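Local coordinates for protein muconate lactonizing enzyme (PDB 3I4K) that belongs to the enolase superfamily, pairing an N-terminal capping domain with a modified TIM barrel that carries a magnesium ion, at residues Leu6-Val11 with Leu81-Ser87; Tyr76-Leu81 with Asp95-Val100; Glu12-Leu16 with Lys70-Asp74; Leu130-Arg135 with Ala318-Ile324. All coordinates share one frame; numbering follows the deposited sequence.

Interaction 1 of 4, residues Leu6-Val11 with Leu81-Ser87; sequences LTIQKV and LIGRAVS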
loop_
_atom_site.group_PDB
_atom_site.type_symbol
_atom_site.label_atom_id
_atom_site.label_comp_id
_atom_site.label_asym_id
_atom_site.label_seq_id
_atom_site.Cartn_x
_atom_site.Cartn_y
_atom_site.Cartn_z
ATOM N N LEU A 6 1.917 -24.901 7.550
ATOM C CA LEU A 6 2.533 -23.582 7.555
ATOM C C LEU A 6 2.053 -22.871 8.816
ATOM O O LEU A 6 2.251 -21.668 8.991
ATOM C CB LEU A 6 2.095 -22.821 6.300
ATOM C CG LEU A 6 2.972 -21.704 5.734
ATOM C CD1 LEU A 6 4.375 -22.222 5.461
ATOM C CD2 LEU A 6 2.335 -21.187 4.445
ATOM N N THR A 7 1.426 -23.647 9.694
ATOM C CA THR A 7 0.889 -23.154 10.956
ATOM C C THR A 7 1.972 -22.586 11.881
ATOM O O THR A 7 3.136 -22.982 11.801
ATOM C CB THR A 7 0.151 -24.290 11.699
ATOM O OG1 THR A 7 -0.837 -24.867 10.833
ATOM C CG2 THR A 7 -0.531 -23.761 12.947
ATOM N N ILE A 8 1.581 -21.647 12.743
ATOM C CA ILE A 8 2.501 -21.038 13.704
ATOM C C ILE A 8 2.343 -21.788 15.021
ATOM O O ILE A 8 1.299 -21.700 15.673
ATOM C CB ILE A 8 2.184 -19.533 13.952
ATOM C CG1 ILE A 8 2.656 -18.686 12.774
ATOM C CG2 ILE A 8 2.885 -19.049 15.216
ATOM C CD1 ILE A 8 1.971 -18.999 11.486
ATOM N N GLN A 9 3.382 -22.520 15.408
ATOM C CA GLN A 9 3.341 -23.308 16.634
ATOM C C GLN A 9 3.741 -22.493 17.849
ATOM O O GLN A 9 3.143 -22.621 18.918
ATOM C CB GLN A 9 4.280 -24.517 16.531
ATOM C CG GLN A 9 4.107 -25.358 15.276
ATOM C CD GLN A 9 2.705 -25.929 15.129
ATOM O OE1 GLN A 9 2.259 -26.738 15.947
ATOM N NE2 GLN A 9 2.002 -25.507 14.083
ATOM N N LYS A 10 4.748 -21.647 17.683
ATOM C CA LYS A 10 5.238 -20.863 18.802
ATOM C C LYS A 10 5.894 -19.549 18.381
ATOM O O LYS A 10 6.382 -19.413 17.260
ATOM C CB LYS A 10 6.231 -21.733 19.589
ATOM C CG LYS A 10 6.924 -21.072 20.770
ATOM C CD LYS A 10 7.934 -22.024 21.422
ATOM C CE LYS A 10 9.002 -22.484 20.432
ATOM N NZ LYS A 10 10.016 -23.395 21.048
ATOM N N VAL A 11 5.888 -18.584 19.295
ATOM C CA VAL A 11 6.504 -17.282 19.070
ATOM C C VAL A 11 7.271 -16.922 20.337
ATOM O O VAL A 11 6.694 -16.884 21.422
ATOM C CB VAL A 11 5.450 -16.185 18.807
ATOM C CG1 VAL A 11 4.886 -16.314 17.402
ATOM C CG2 VAL A 11 4.339 -16.312 19.808
ATOM N N LEU A 81 -1.395 -15.185 17.135
ATOM C CA LEU A 81 -0.820 -15.923 16.014
ATOM C C LEU A 81 -0.910 -17.445 16.116
ATOM O O LEU A 81 -1.177 -18.130 15.126
ATOM C CB LEU A 81 0.653 -15.556 15.845
ATOM C CG LEU A 81 1.064 -14.158 15.393
ATOM C CD1 LEU A 81 0.512 -13.102 16.332
ATOM C CD2 LEU A 81 2.572 -14.109 15.352
ATOM N N ILE A 82 -0.666 -17.963 17.314
ATOM C CA ILE A 82 -0.660 -19.400 17.568
ATOM C C ILE A 82 -1.851 -20.175 17.020
ATOM O O ILE A 82 -3.007 -19.834 17.269
ATOM C CB ILE A 82 -0.516 -19.672 19.079
ATOM C CG1 ILE A 82 0.805 -19.079 19.568
ATOM C CG2 ILE A 82 -0.556 -21.174 19.357
ATOM C CD1 ILE A 82 0.993 -19.146 21.054
ATOM N N GLY A 83 -1.548 -21.225 16.264
ATOM C CA GLY A 83 -2.591 -22.053 15.690
ATOM C C GLY A 83 -3.114 -21.565 14.354
ATOM O O GLY A 83 -4.103 -22.098 13.847
ATOM N N ARG A 84 -2.458 -20.560 13.778
ATOM C CA ARG A 84 -2.881 -20.012 12.489
ATOM C C ARG A 84 -1.759 -20.081 11.468
ATOM O O ARG A 84 -0.587 -20.073 11.834
ATOM C CB ARG A 84 -3.337 -18.560 12.652
ATOM C CG ARG A 84 -4.528 -18.401 13.578
ATOM C CD ARG A 84 -4.918 -16.947 13.761
ATOM N NE ARG A 84 -5.442 -16.354 12.533
ATOM C CZ ARG A 84 -5.917 -15.115 12.457
ATOM N NH1 ARG A 84 -5.931 -14.345 13.540
ATOM N NH2 ARG A 84 -6.378 -14.646 11.305
ATOM N N ALA A 85 -2.120 -20.155 10.190
ATOM C CA ALA A 85 -1.126 -20.218 9.122
ATOM C C ALA A 85 -0.470 -18.849 8.960
ATOM O O ALA A 85 -1.139 -17.821 9.044
ATOM C CB ALA A 85 -1.788 -20.642 7.811
ATOM N N VAL A 86 0.837 -18.836 8.728
ATOM C CA VAL A 86 1.565 -17.586 8.561
ATOM C C VAL A 86 1.098 -16.904 7.275
ATOM O O VAL A 86 1.335 -15.711 7.069
ATOM C CB VAL A 86 3.095 -17.833 8.501
ATOM C CG1 VAL A 86 3.475 -18.413 7.159
ATOM C CG2 VAL A 86 3.855 -16.535 8.760
ATOM N N SER A 87 0.429 -17.671 6.417
ATOM C CA SER A 87 -0.078 -17.151 5.157
ATOM C C SER A 87 -1.350 -16.330 5.384
ATOM O O SER A 87 -1.994 -15.892 4.437
ATOM C CB SER A 87 -0.354 -18.301 4.174
ATOM O OG SER A 87 -1.408 -19.136 4.625
#
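Leu6 lays its CG against CG1 of Val86, 3.6 Å apart, and its CD2 reaches on past that valine to CB of Ser87. The leucine branch comes in slantwise; with CG anti to the backbone N (chi1 -155°) it swings over the start of the short 3-10 turn. Beside it the two backbones run together. Val86 N donates to Leu6 O over 3.2 Å, coming from above the carbonyl plane, while Gly83 N meets Ile8 O in the plane of the Ile8 carbonyl at 2.9 Å along an almost straight N-H path of 174°. Between them Thr7 and Ala85 form a single beta bridge. The facing residues 81-84 make a type II turn, and Gly83 occupies its third position with a positive phi that suits glycine. Thr7 CG2 rests on Gly83 C at 3.7 Å. Farther along, Ile8 CG2 overlaps Leu81 CB at 4.2 Å, and the side chains of Val11 and Leu81 cross at about a right angle, with Val11 CG1 3.8 Å from Leu81 CD2. A classic beta bulge at Gln9 and Lys10, both facing His42, interrupts the strand between Ile8 and Val11. The apolar side of the contact continues within the capping domain: Ile8 and Val11 lean on Val41 of strand 30-43, whereas Leu81 and Val86 pack on Val110 and Met114 of helix 104-121, so the loop between helices 66-81 and 89-99 closes over the edge strand.

Interaction 2 of 4, residues Tyr76-Leu81 with Asp95-Val100; sequences YLAPVL and DLERVV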
loop_
_atom_site.group_PDB
_atom_site.type_symbol
_atom_site.label_atom_id
_atom_site.label_comp_id
_atom_site.label_asym_id
_atom_site.label_seq_id
_atom_site.Cartn_x
_atom_site.Cartn_y
_atom_site.Cartn_z
ATOM N N TYR A 76 0.071 -10.368 24.923
ATOM C CA TYR A 76 -1.120 -10.010 24.151
ATOM C C TYR A 76 -1.094 -10.286 22.653
ATOM O O TYR A 76 -2.064 -10.800 22.105
ATOM C CB TYR A 76 -1.456 -8.531 24.373
ATOM C CG TYR A 76 -1.607 -8.146 25.822
ATOM C CD1 TYR A 76 -0.498 -7.799 26.591
ATOM C CD2 TYR A 76 -2.859 -8.151 26.435
ATOM C CE1 TYR A 76 -0.636 -7.466 27.939
ATOM C CE2 TYR A 76 -3.003 -7.824 27.776
ATOM C CZ TYR A 76 -1.886 -7.483 28.519
ATOM O OH TYR A 76 -2.030 -7.172 29.852
ATOM N N LEU A 77 0.001 -9.941 21.987
ATOM C CA LEU A 77 0.104 -10.137 20.544
ATOM C C LEU A 77 0.339 -11.584 20.106
ATOM O O LEU A 77 -0.431 -12.140 19.321
ATOM C CB LEU A 77 1.223 -9.255 19.979
ATOM C CG LEU A 77 1.164 -7.760 20.308
ATOM C CD1 LEU A 77 2.320 -7.056 19.627
ATOM C CD2 LEU A 77 -0.163 -7.171 19.851
ATOM N N ALA A 78 1.415 -12.178 20.606
ATOM C CA ALA A 78 1.785 -13.548 20.260
ATOM C C ALA A 78 0.633 -14.549 20.298
ATOM O O ALA A 78 0.382 -15.262 19.327
ATOM C CB ALA A 78 2.902 -14.009 21.170
ATOM N N PRO A 79 -0.093 -14.607 21.420
ATOM C CA PRO A 79 -1.209 -15.545 21.538
ATOM C C PRO A 79 -2.244 -15.478 20.426
ATOM O O PRO A 79 -3.082 -16.373 20.302
ATOM C CB PRO A 79 -1.799 -15.211 22.908
ATOM C CG PRO A 79 -1.464 -13.762 23.077
ATOM C CD PRO A 79 -0.039 -13.717 22.591
ATOM N N VAL A 80 -2.197 -14.424 19.618
ATOM C CA VAL A 80 -3.160 -14.292 18.533
ATOM C C VAL A 80 -2.707 -15.117 17.335
ATOM O O VAL A 80 -3.528 -15.689 16.621
ATOM C CB VAL A 80 -3.339 -12.803 18.090
ATOM C CG1 VAL A 80 -4.358 -12.719 16.953
ATOM C CG2 VAL A 80 -3.810 -11.946 19.276
ATOM N N LEU A 81 -1.395 -15.185 17.135
ATOM C CA LEU A 81 -0.820 -15.923 16.014
ATOM C C LEU A 81 -0.910 -17.445 16.116
ATOM O O LEU A 81 -1.177 -18.130 15.126
ATOM C CB LEU A 81 0.653 -15.556 15.845
ATOM C CG LEU A 81 1.064 -14.158 15.393
ATOM C CD1 LEU A 81 0.512 -13.102 16.332
ATOM C CD2 LEU A 81 2.572 -14.109 15.352
ATOM N N ASP A 95 -6.228 -8.593 13.229
ATOM C CA ASP A 95 -6.766 -9.047 14.500
ATOM C C ASP A 95 -5.960 -8.550 15.696
ATOM O O ASP A 95 -6.476 -8.514 16.807
ATOM C CB ASP A 95 -6.861 -10.576 14.543
ATOM C CG ASP A 95 -7.883 -11.121 13.564
ATOM O OD1 ASP A 95 -8.969 -10.518 13.429
ATOM O OD2 ASP A 95 -7.605 -12.158 12.932
ATOM N N LEU A 96 -4.700 -8.179 15.484
ATOM C CA LEU A 96 -3.901 -7.681 16.594
ATOM C C LEU A 96 -4.543 -6.421 17.177
ATOM O O LEU A 96 -4.524 -6.211 18.389
ATOM C CB LEU A 96 -2.471 -7.368 16.147
ATOM C CG LEU A 96 -1.640 -8.523 15.584
ATOM C CD1 LEU A 96 -0.175 -8.094 15.514
ATOM C CD2 LEU A 96 -1.795 -9.762 16.476
ATOM N N GLU A 97 -5.110 -5.591 16.302
ATOM C CA GLU A 97 -5.761 -4.351 16.715
ATOM C C GLU A 97 -6.858 -4.590 17.748
ATOM O O GLU A 97 -7.125 -3.731 18.591
ATOM C CB GLU A 97 -6.368 -3.634 15.502
ATOM C CG GLU A 97 -5.355 -3.213 14.466
ATOM C CD GLU A 97 -4.242 -2.387 15.070
ATOM O OE1 GLU A 97 -4.544 -1.354 15.716
ATOM O OE2 GLU A 97 -3.068 -2.779 14.902
ATOM N N ARG A 98 -7.491 -5.756 17.695
ATOM C CA ARG A 98 -8.565 -6.047 18.638
ATOM C C ARG A 98 -8.078 -6.272 20.067
ATOM O O ARG A 98 -8.844 -6.116 21.019
ATOM C CB ARG A 98 -9.369 -7.267 18.163
ATOM C CG ARG A 98 -10.062 -7.074 16.815
ATOM C CD ARG A 98 -10.815 -8.330 16.387
ATOM N NE ARG A 98 -11.920 -8.661 17.290
ATOM C CZ ARG A 98 -13.080 -8.008 17.338
ATOM N NH1 ARG A 98 -13.309 -6.977 16.530
ATOM N NH2 ARG A 98 -14.011 -8.382 18.204
ATOM N N VAL A 99 -6.801 -6.616 20.222
ATOM C CA VAL A 99 -6.243 -6.880 21.550
ATOM C C VAL A 99 -5.303 -5.797 22.074
ATOM O O VAL A 99 -5.157 -5.631 23.292
ATOM C CB VAL A 99 -5.491 -8.232 21.580
ATOM C CG1 VAL A 99 -6.390 -9.332 21.054
ATOM C CG2 VAL A 99 -4.219 -8.149 20.760
ATOM N N VAL A 100 -4.660 -5.071 21.161
ATOM C CA VAL A 100 -3.741 -4.007 21.544
ATOM C C VAL A 100 -3.793 -2.835 20.565
ATOM O O VAL A 100 -3.466 -2.983 19.389
ATOM C CB VAL A 100 -2.278 -4.512 21.604
ATOM C CG1 VAL A 100 -1.356 -3.378 22.019
ATOM C CG2 VAL A 100 -2.155 -5.669 22.584
#
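Val80 meets Leu96 and Val99 in an apolar interface between two helices; the axes of segments 76-81 and 95-99 run roughly antiparallel at 141° and approach to 9.4 Å. The hydrocarbon contacts come in two clusters. In the first, CD2 of Leu96 is the common point: it lies 3.8 Å from Val80 CB, touches both methyls of that valine, and also comes within 4.1 Å of Leu81 CD1. Val80 has CG1 anti to its backbone N (chi1 -180°), which turns CG1 toward CB of Asp95 and leaves CG2 to meet Val99 CG1 tip to tip, 4.1 Å away. In the second cluster, Val100 CG2 fits between Tyr76 CB, at 3.4 Å, and Leu77 CD2, at 3.7 Å, crossing both side chains at about a right angle. The tyrosine takes part through its base, for its ring leads away from the partner helix.

Polar groups serve other purposes. Leu96 O accepts the N-H of both Val99 and Val100 within its own segment, and Val99 CG2 packs 3.7 Å from Tyr76 O. The carboxylate of Asp95 is turned to a salt bridge with Arg84, in the loop joining the helices. With mostly aliphatic groups meeting and no polar bond between the segments, the fit depends on shape and burial of Leu77 and Leu96 rather than on directional bonds, the apolar layer extending through Leu77 to Val110 of helix 104-121.

Interaction 3 of 4, residues Glu12-Leu16 with Lys70-Asp74; sequences ESRIL and KALVD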
loop_
_atom_site.group_PDB
_atom_site.type_symbol
_atom_site.label_atom_id
_atom_site.label_comp_id
_atom_site.label_asym_id
_atom_site.label_seq_id
_atom_site.Cartn_x
_atom_site.Cartn_y
_atom_site.Cartn_z
ATOM N N GLU A 12 8.570 -16.672 20.203
ATOM C CA GLU A 12 9.402 -16.322 21.349
ATOM C C GLU A 12 9.975 -14.922 21.188
ATOM O O GLU A 12 10.126 -14.437 20.071
ATOM C CB GLU A 12 10.569 -17.305 21.496
ATOM C CG GLU A 12 10.184 -18.775 21.576
ATOM C CD GLU A 12 11.395 -19.675 21.794
ATOM O OE1 GLU A 12 12.395 -19.525 21.054
ATOM O OE2 GLU A 12 11.343 -20.533 22.705
ATOM N N SER A 13 10.306 -14.285 22.308
ATOM C CA SER A 13 10.880 -12.943 22.286
ATOM C C SER A 13 12.079 -12.871 23.223
ATOM O O SER A 13 11.976 -13.200 24.407
ATOM C CB SER A 13 9.833 -11.901 22.704
ATOM O OG SER A 13 9.384 -12.113 24.033
ATOM N N ARG A 14 13.216 -12.441 22.688
ATOM C CA ARG A 14 14.433 -12.332 23.477
ATOM C C ARG A 14 14.953 -10.904 23.492
ATOM O O ARG A 14 15.060 -10.262 22.445
ATOM C CB ARG A 14 15.533 -13.236 22.905
ATOM C CG ARG A 14 15.230 -14.725 22.920
ATOM C CD ARG A 14 16.377 -15.516 22.293
ATOM N NE ARG A 14 16.177 -16.957 22.425
ATOM C CZ ARG A 14 15.209 -17.643 21.823
ATOM N NH1 ARG A 14 14.340 -17.027 21.031
ATOM N NH2 ARG A 14 15.103 -18.951 22.019
ATOM N N ILE A 15 15.285 -10.409 24.682
ATOM C CA ILE A 15 15.828 -9.067 24.801
ATOM C C ILE A 15 17.336 -9.171 24.626
ATOM O O ILE A 15 18.002 -9.911 25.351
ATOM C CB ILE A 15 15.530 -8.451 26.181
ATOM C CG1 ILE A 15 14.019 -8.285 26.361
ATOM C CG2 ILE A 15 16.257 -7.122 26.319
ATOM C CD1 ILE A 15 13.622 -7.656 27.683
ATOM N N LEU A 16 17.874 -8.442 23.656
ATOM C CA LEU A 16 19.304 -8.467 23.403
ATOM C C LEU A 16 19.941 -7.109 23.650
ATOM O O LEU A 16 19.451 -6.084 23.165
ATOM C CB LEU A 16 19.585 -8.888 21.959
ATOM C CG LEU A 16 18.929 -10.172 21.457
ATOM C CD1 LEU A 16 19.525 -10.510 20.106
ATOM C CD2 LEU A 16 19.144 -11.314 22.443
ATOM N N LYS A 70 8.137 -6.535 25.024
ATOM C CA LYS A 70 8.109 -7.947 25.375
ATOM C C LYS A 70 6.823 -8.250 26.139
ATOM O O LYS A 70 6.190 -9.278 25.919
ATOM C CB LYS A 70 9.338 -8.319 26.212
ATOM C CG LYS A 70 9.444 -9.814 26.524
ATOM C CD LYS A 70 10.793 -10.164 27.144
ATOM C CE LYS A 70 10.819 -11.601 27.640
ATOM N NZ LYS A 70 10.490 -12.579 26.559
ATOM N N ALA A 71 6.419 -7.347 27.025
ATOM C CA ALA A 71 5.196 -7.571 27.782
ATOM C C ALA A 71 4.004 -7.644 26.827
ATOM O O ALA A 71 3.094 -8.463 27.006
ATOM C CB ALA A 71 4.999 -6.457 28.802
ATOM N N LEU A 72 4.010 -6.802 25.799
ATOM C CA LEU A 72 2.912 -6.803 24.840
ATOM C C LEU A 72 2.982 -7.981 23.861
ATOM O O LEU A 72 1.969 -8.638 23.600
ATOM C CB LEU A 72 2.866 -5.463 24.088
ATOM C CG LEU A 72 2.360 -4.289 24.945
ATOM C CD1 LEU A 72 2.498 -2.971 24.182
ATOM C CD2 LEU A 72 0.904 -4.540 25.327
ATOM N N VAL A 73 4.169 -8.254 23.328
ATOM C CA VAL A 73 4.335 -9.372 22.401
ATOM C C VAL A 73 3.999 -10.680 23.119
ATOM O O VAL A 73 3.152 -11.449 22.661
ATOM C CB VAL A 73 5.782 -9.470 21.868
ATOM C CG1 VAL A 73 5.950 -10.754 21.061
ATOM C CG2 VAL A 73 6.106 -8.255 20.999
ATOM N N ASP A 74 4.647 -10.919 24.256
ATOM C CA ASP A 74 4.408 -12.142 25.014
ATOM C C ASP A 74 2.982 -12.301 25.525
ATOM O O ASP A 74 2.318 -13.292 25.229
ATOM C CB ASP A 74 5.374 -12.239 26.203
ATOM C CG ASP A 74 6.805 -12.497 25.773
ATOM O OD1 ASP A 74 7.013 -12.909 24.611
ATOM O OD2 ASP A 74 7.723 -12.305 26.598
#
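The carboxylate of Asp74 takes Lys70 on the syn lone pair of OD2 and Ser13 on the syn side of OD1, tilted out of the plane. Ser13 OG donates to Asp74 OD1 over 2.6 Å, 27° off the carboxylate plane, and Lys70 NZ lies 2.8 Å from Asp74 OD2. Here helix 66-81 lies against edge strand 8-25 of the three-stranded antiparallel sheet in the capping domain, nearly antiparallel to it, with the two short axes 8.9 Å apart.

Within the helix, Lys70 and Asp74 form an i to i+4 salt bridge, and Ser13 OG bonds to both members of that pair. It stands between the backbone N and the carbonyl carbon (chi1 62°), where Ser13 OG can give its proton to Asp74 and still accept from Lys70 NZ at 2.8 Å. The buried serine hydroxyl is thus doubly engaged, and the ammonium and carboxylate probably steady each other's charge. Below the polar end, the lysine chain is extended until a bend at its last torsion; Ile15 crosses it, placing CG1 and CD1 each 3.8 Å from Lys70 CD. Leu37 of strand 30-43 flanks the apolar parts of Ser13, Ile15 and Lys70. The third hold on the ammonium is the serine backbone, with Lys70 NZ 2.7 Å from Ser13 O and tilted from its carbonyl plane.

Interaction 4 of 4, residues Leu130-Arg135 with Ala318-Ile324; sequences LGGTVR and AASTKAI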
loop_
_atom_site.group_PDB
_atom_site.type_symbol
_atom_site.label_atom_id
_atom_site.label_comp_id
_atom_site.label_asym_id
_atom_site.label_seq_id
_atom_site.Cartn_x
_atom_site.Cartn_y
_atom_site.Cartn_z
ATOM N N LEU A 130 6.484 -8.423 -1.138
ATOM C CA LEU A 130 6.201 -6.991 -1.125
ATOM C C LEU A 130 6.234 -6.315 -2.498
ATOM O O LEU A 130 6.409 -5.105 -2.578
ATOM C CB LEU A 130 7.202 -6.285 -0.205
ATOM C CG LEU A 130 7.304 -6.822 1.226
ATOM C CD1 LEU A 130 8.471 -6.166 1.933
ATOM C CD2 LEU A 130 5.999 -6.578 1.973
ATOM N N GLY A 131 6.086 -7.091 -3.569
ATOM C CA GLY A 131 6.085 -6.509 -4.900
ATOM C C GLY A 131 7.274 -6.802 -5.801
ATOM O O GLY A 131 7.291 -6.383 -6.962
ATOM N N GLY A 132 8.271 -7.516 -5.293
ATOM C CA GLY A 132 9.429 -7.817 -6.116
ATOM C C GLY A 132 10.524 -6.787 -5.949
ATOM O O GLY A 132 10.523 -6.029 -4.980
ATOM N N THR A 133 11.461 -6.729 -6.886
ATOM C CA THR A 133 12.542 -5.771 -6.733
ATOM C C THR A 133 12.510 -4.590 -7.698
ATOM O O THR A 133 12.159 -4.731 -8.868
ATOM C CB THR A 133 13.928 -6.479 -6.806
ATOM O OG1 THR A 133 14.384 -6.546 -8.159
ATOM C CG2 THR A 133 13.820 -7.888 -6.267
ATOM N N VAL A 134 12.863 -3.422 -7.161
ATOM C CA VAL A 134 12.934 -2.166 -7.894
ATOM C C VAL A 134 14.401 -1.742 -7.911
ATOM O O VAL A 134 14.857 -1.056 -8.833
ATOM C CB VAL A 134 12.141 -1.035 -7.174
ATOM C CG1 VAL A 134 12.230 0.255 -7.973
ATOM C CG2 VAL A 134 10.695 -1.435 -6.981
ATOM N N ARG A 135 15.134 -2.157 -6.877
ATOM C CA ARG A 135 16.550 -1.819 -6.731
ATOM C C ARG A 135 17.277 -2.901 -5.935
ATOM O O ARG A 135 16.655 -3.648 -5.166
ATOM C CB ARG A 135 16.687 -0.486 -5.999
ATOM C CG ARG A 135 16.118 -0.544 -4.586
ATOM C CD ARG A 135 16.164 0.789 -3.847
ATOM N NE ARG A 135 14.942 1.577 -4.006
ATOM C CZ ARG A 135 14.809 2.567 -4.875
ATOM N NH1 ARG A 135 15.826 2.883 -5.667
ATOM N NH2 ARG A 135 13.682 3.261 -4.929
ATOM N N ALA A 318 12.889 -1.291 1.221
ATOM C CA ALA A 318 13.437 -0.320 0.292
ATOM C C ALA A 318 13.662 -0.935 -1.091
ATOM O O ALA A 318 13.529 -0.254 -2.110
ATOM C CB ALA A 318 14.739 0.232 0.827
ATOM N N ALA A 319 14.005 -2.221 -1.124
ATOM C CA ALA A 319 14.256 -2.899 -2.388
ATOM C C ALA A 319 13.004 -3.004 -3.249
ATOM O O ALA A 319 13.089 -3.013 -4.476
ATOM C CB ALA A 319 14.821 -4.291 -2.134
ATOM N N SER A 320 11.848 -3.068 -2.602
ATOM C CA SER A 320 10.579 -3.218 -3.302
ATOM C C SER A 320 9.695 -1.976 -3.319
ATOM O O SER A 320 8.598 -2.006 -3.875
ATOM C CB SER A 320 9.798 -4.356 -2.664
ATOM O OG SER A 320 9.490 -4.039 -1.318
ATOM N N THR A 321 10.164 -0.885 -2.726
ATOM C CA THR A 321 9.360 0.329 -2.660
ATOM C C THR A 321 9.959 1.503 -3.431
ATOM O O THR A 321 10.900 2.147 -2.985
ATOM C CB THR A 321 9.137 0.718 -1.199
ATOM O OG1 THR A 321 8.544 -0.397 -0.506
ATOM C CG2 THR A 321 8.214 1.926 -1.100
ATOM N N LYS A 322 9.389 1.781 -4.594
ATOM C CA LYS A 322 9.868 2.859 -5.446
ATOM C C LYS A 322 9.768 4.222 -4.762
ATOM O O LYS A 322 10.598 5.110 -5.002
ATOM C CB LYS A 322 9.057 2.867 -6.742
ATOM C CG LYS A 322 9.799 3.357 -7.965
ATOM C CD LYS A 322 10.020 4.837 -7.952
ATOM C CE LYS A 322 10.779 5.267 -9.197
ATOM N NZ LYS A 322 12.089 4.585 -9.293
ATOM N N ALA A 323 8.754 4.383 -3.922
ATOM C CA ALA A 323 8.523 5.639 -3.212
ATOM C C ALA A 323 9.627 5.979 -2.195
ATOM O O ALA A 323 9.632 7.082 -1.644
ATOM C CB ALA A 323 7.160 5.612 -2.533
ATOM N N ILE A 324 10.531 5.031 -1.916
ATOM C CA ILE A 324 11.663 5.331 -1.028
ATOM C C ILE A 324 12.518 6.018 -2.066
ATOM O O ILE A 324 13.297 5.389 -2.780
ATOM C CB ILE A 324 12.402 4.086 -0.526
ATOM C CG1 ILE A 324 11.535 3.315 0.464
ATOM C CG2 ILE A 324 13.728 4.517 0.140
ATOM C CD1 ILE A 324 11.314 4.036 1.793
#
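Arg135 curls its side chain around Ala318 and Ala319 of helix 308-320, in the C-terminal, TIM-barrel-like domain, just before its own chain enters the first barrel strand, 137-144. CG takes the crowded position between backbone N and carbonyl carbon (chi1 62°), which sets CG beside Ala319 CA and CD beside Ala318 O. A bend at chi3 of 92° then turns Arg135 NE onto Ala318 O at 3.0 Å; the oxygen lies near the guanidinium plane, but the N-H comes from above the carbonyl plane. Thr321 O and Lys322 O also lie at the guanidinium edge, each 3.6 Å from Arg135 NH2. The partial negative charge of these carbonyl oxygens would probably favour the cation and ease the proximity of the Lys322 ammonium.

Ala319 O holds the loop backbone with two bonds: Val134 N at 2.7 Å, nearly along the C=O axis, and Arg135 N at 3.3 Å, on a lone pair. The valine is splayed with CG1 anti to its backbone N (chi1 -180°), setting CG1 across Lys322 CG and CG2 against Ser320 O. Ser320 points its hydroxyl back to Gln316 O and Phe317 O of its helix. Gly131 and Thr133 bond through their backbones to the second subunit, and Val134 packs on Gly91 of that subunit. Leu130 CB lies 3.4 Å from Ser320 OG.

How the interactions relate
Interactions 1, 2 and 3 form a connected cluster in the N-terminal capping domain, their centres about 13 to 17 Å apart. Strand 8-25 runs from interaction 1 straight into interaction 3, and helix 66-81 continues from interaction 3 into interaction 2 through probable backbone hydrogen bonds. Leu81 then serves both interactions 1 and 2, so the edge strand, the helix, and the loop and helix after it are tied in sequence. Along the chain, interaction 3 is nested within interaction 1, while interactions 1 and 2 interleave. Interaction 4 comes later, about 27 to 29 Å away between centres, joining the entry to the barrel with helix 308-320 and bordering, like Ser87 of interaction 1, the second subunit.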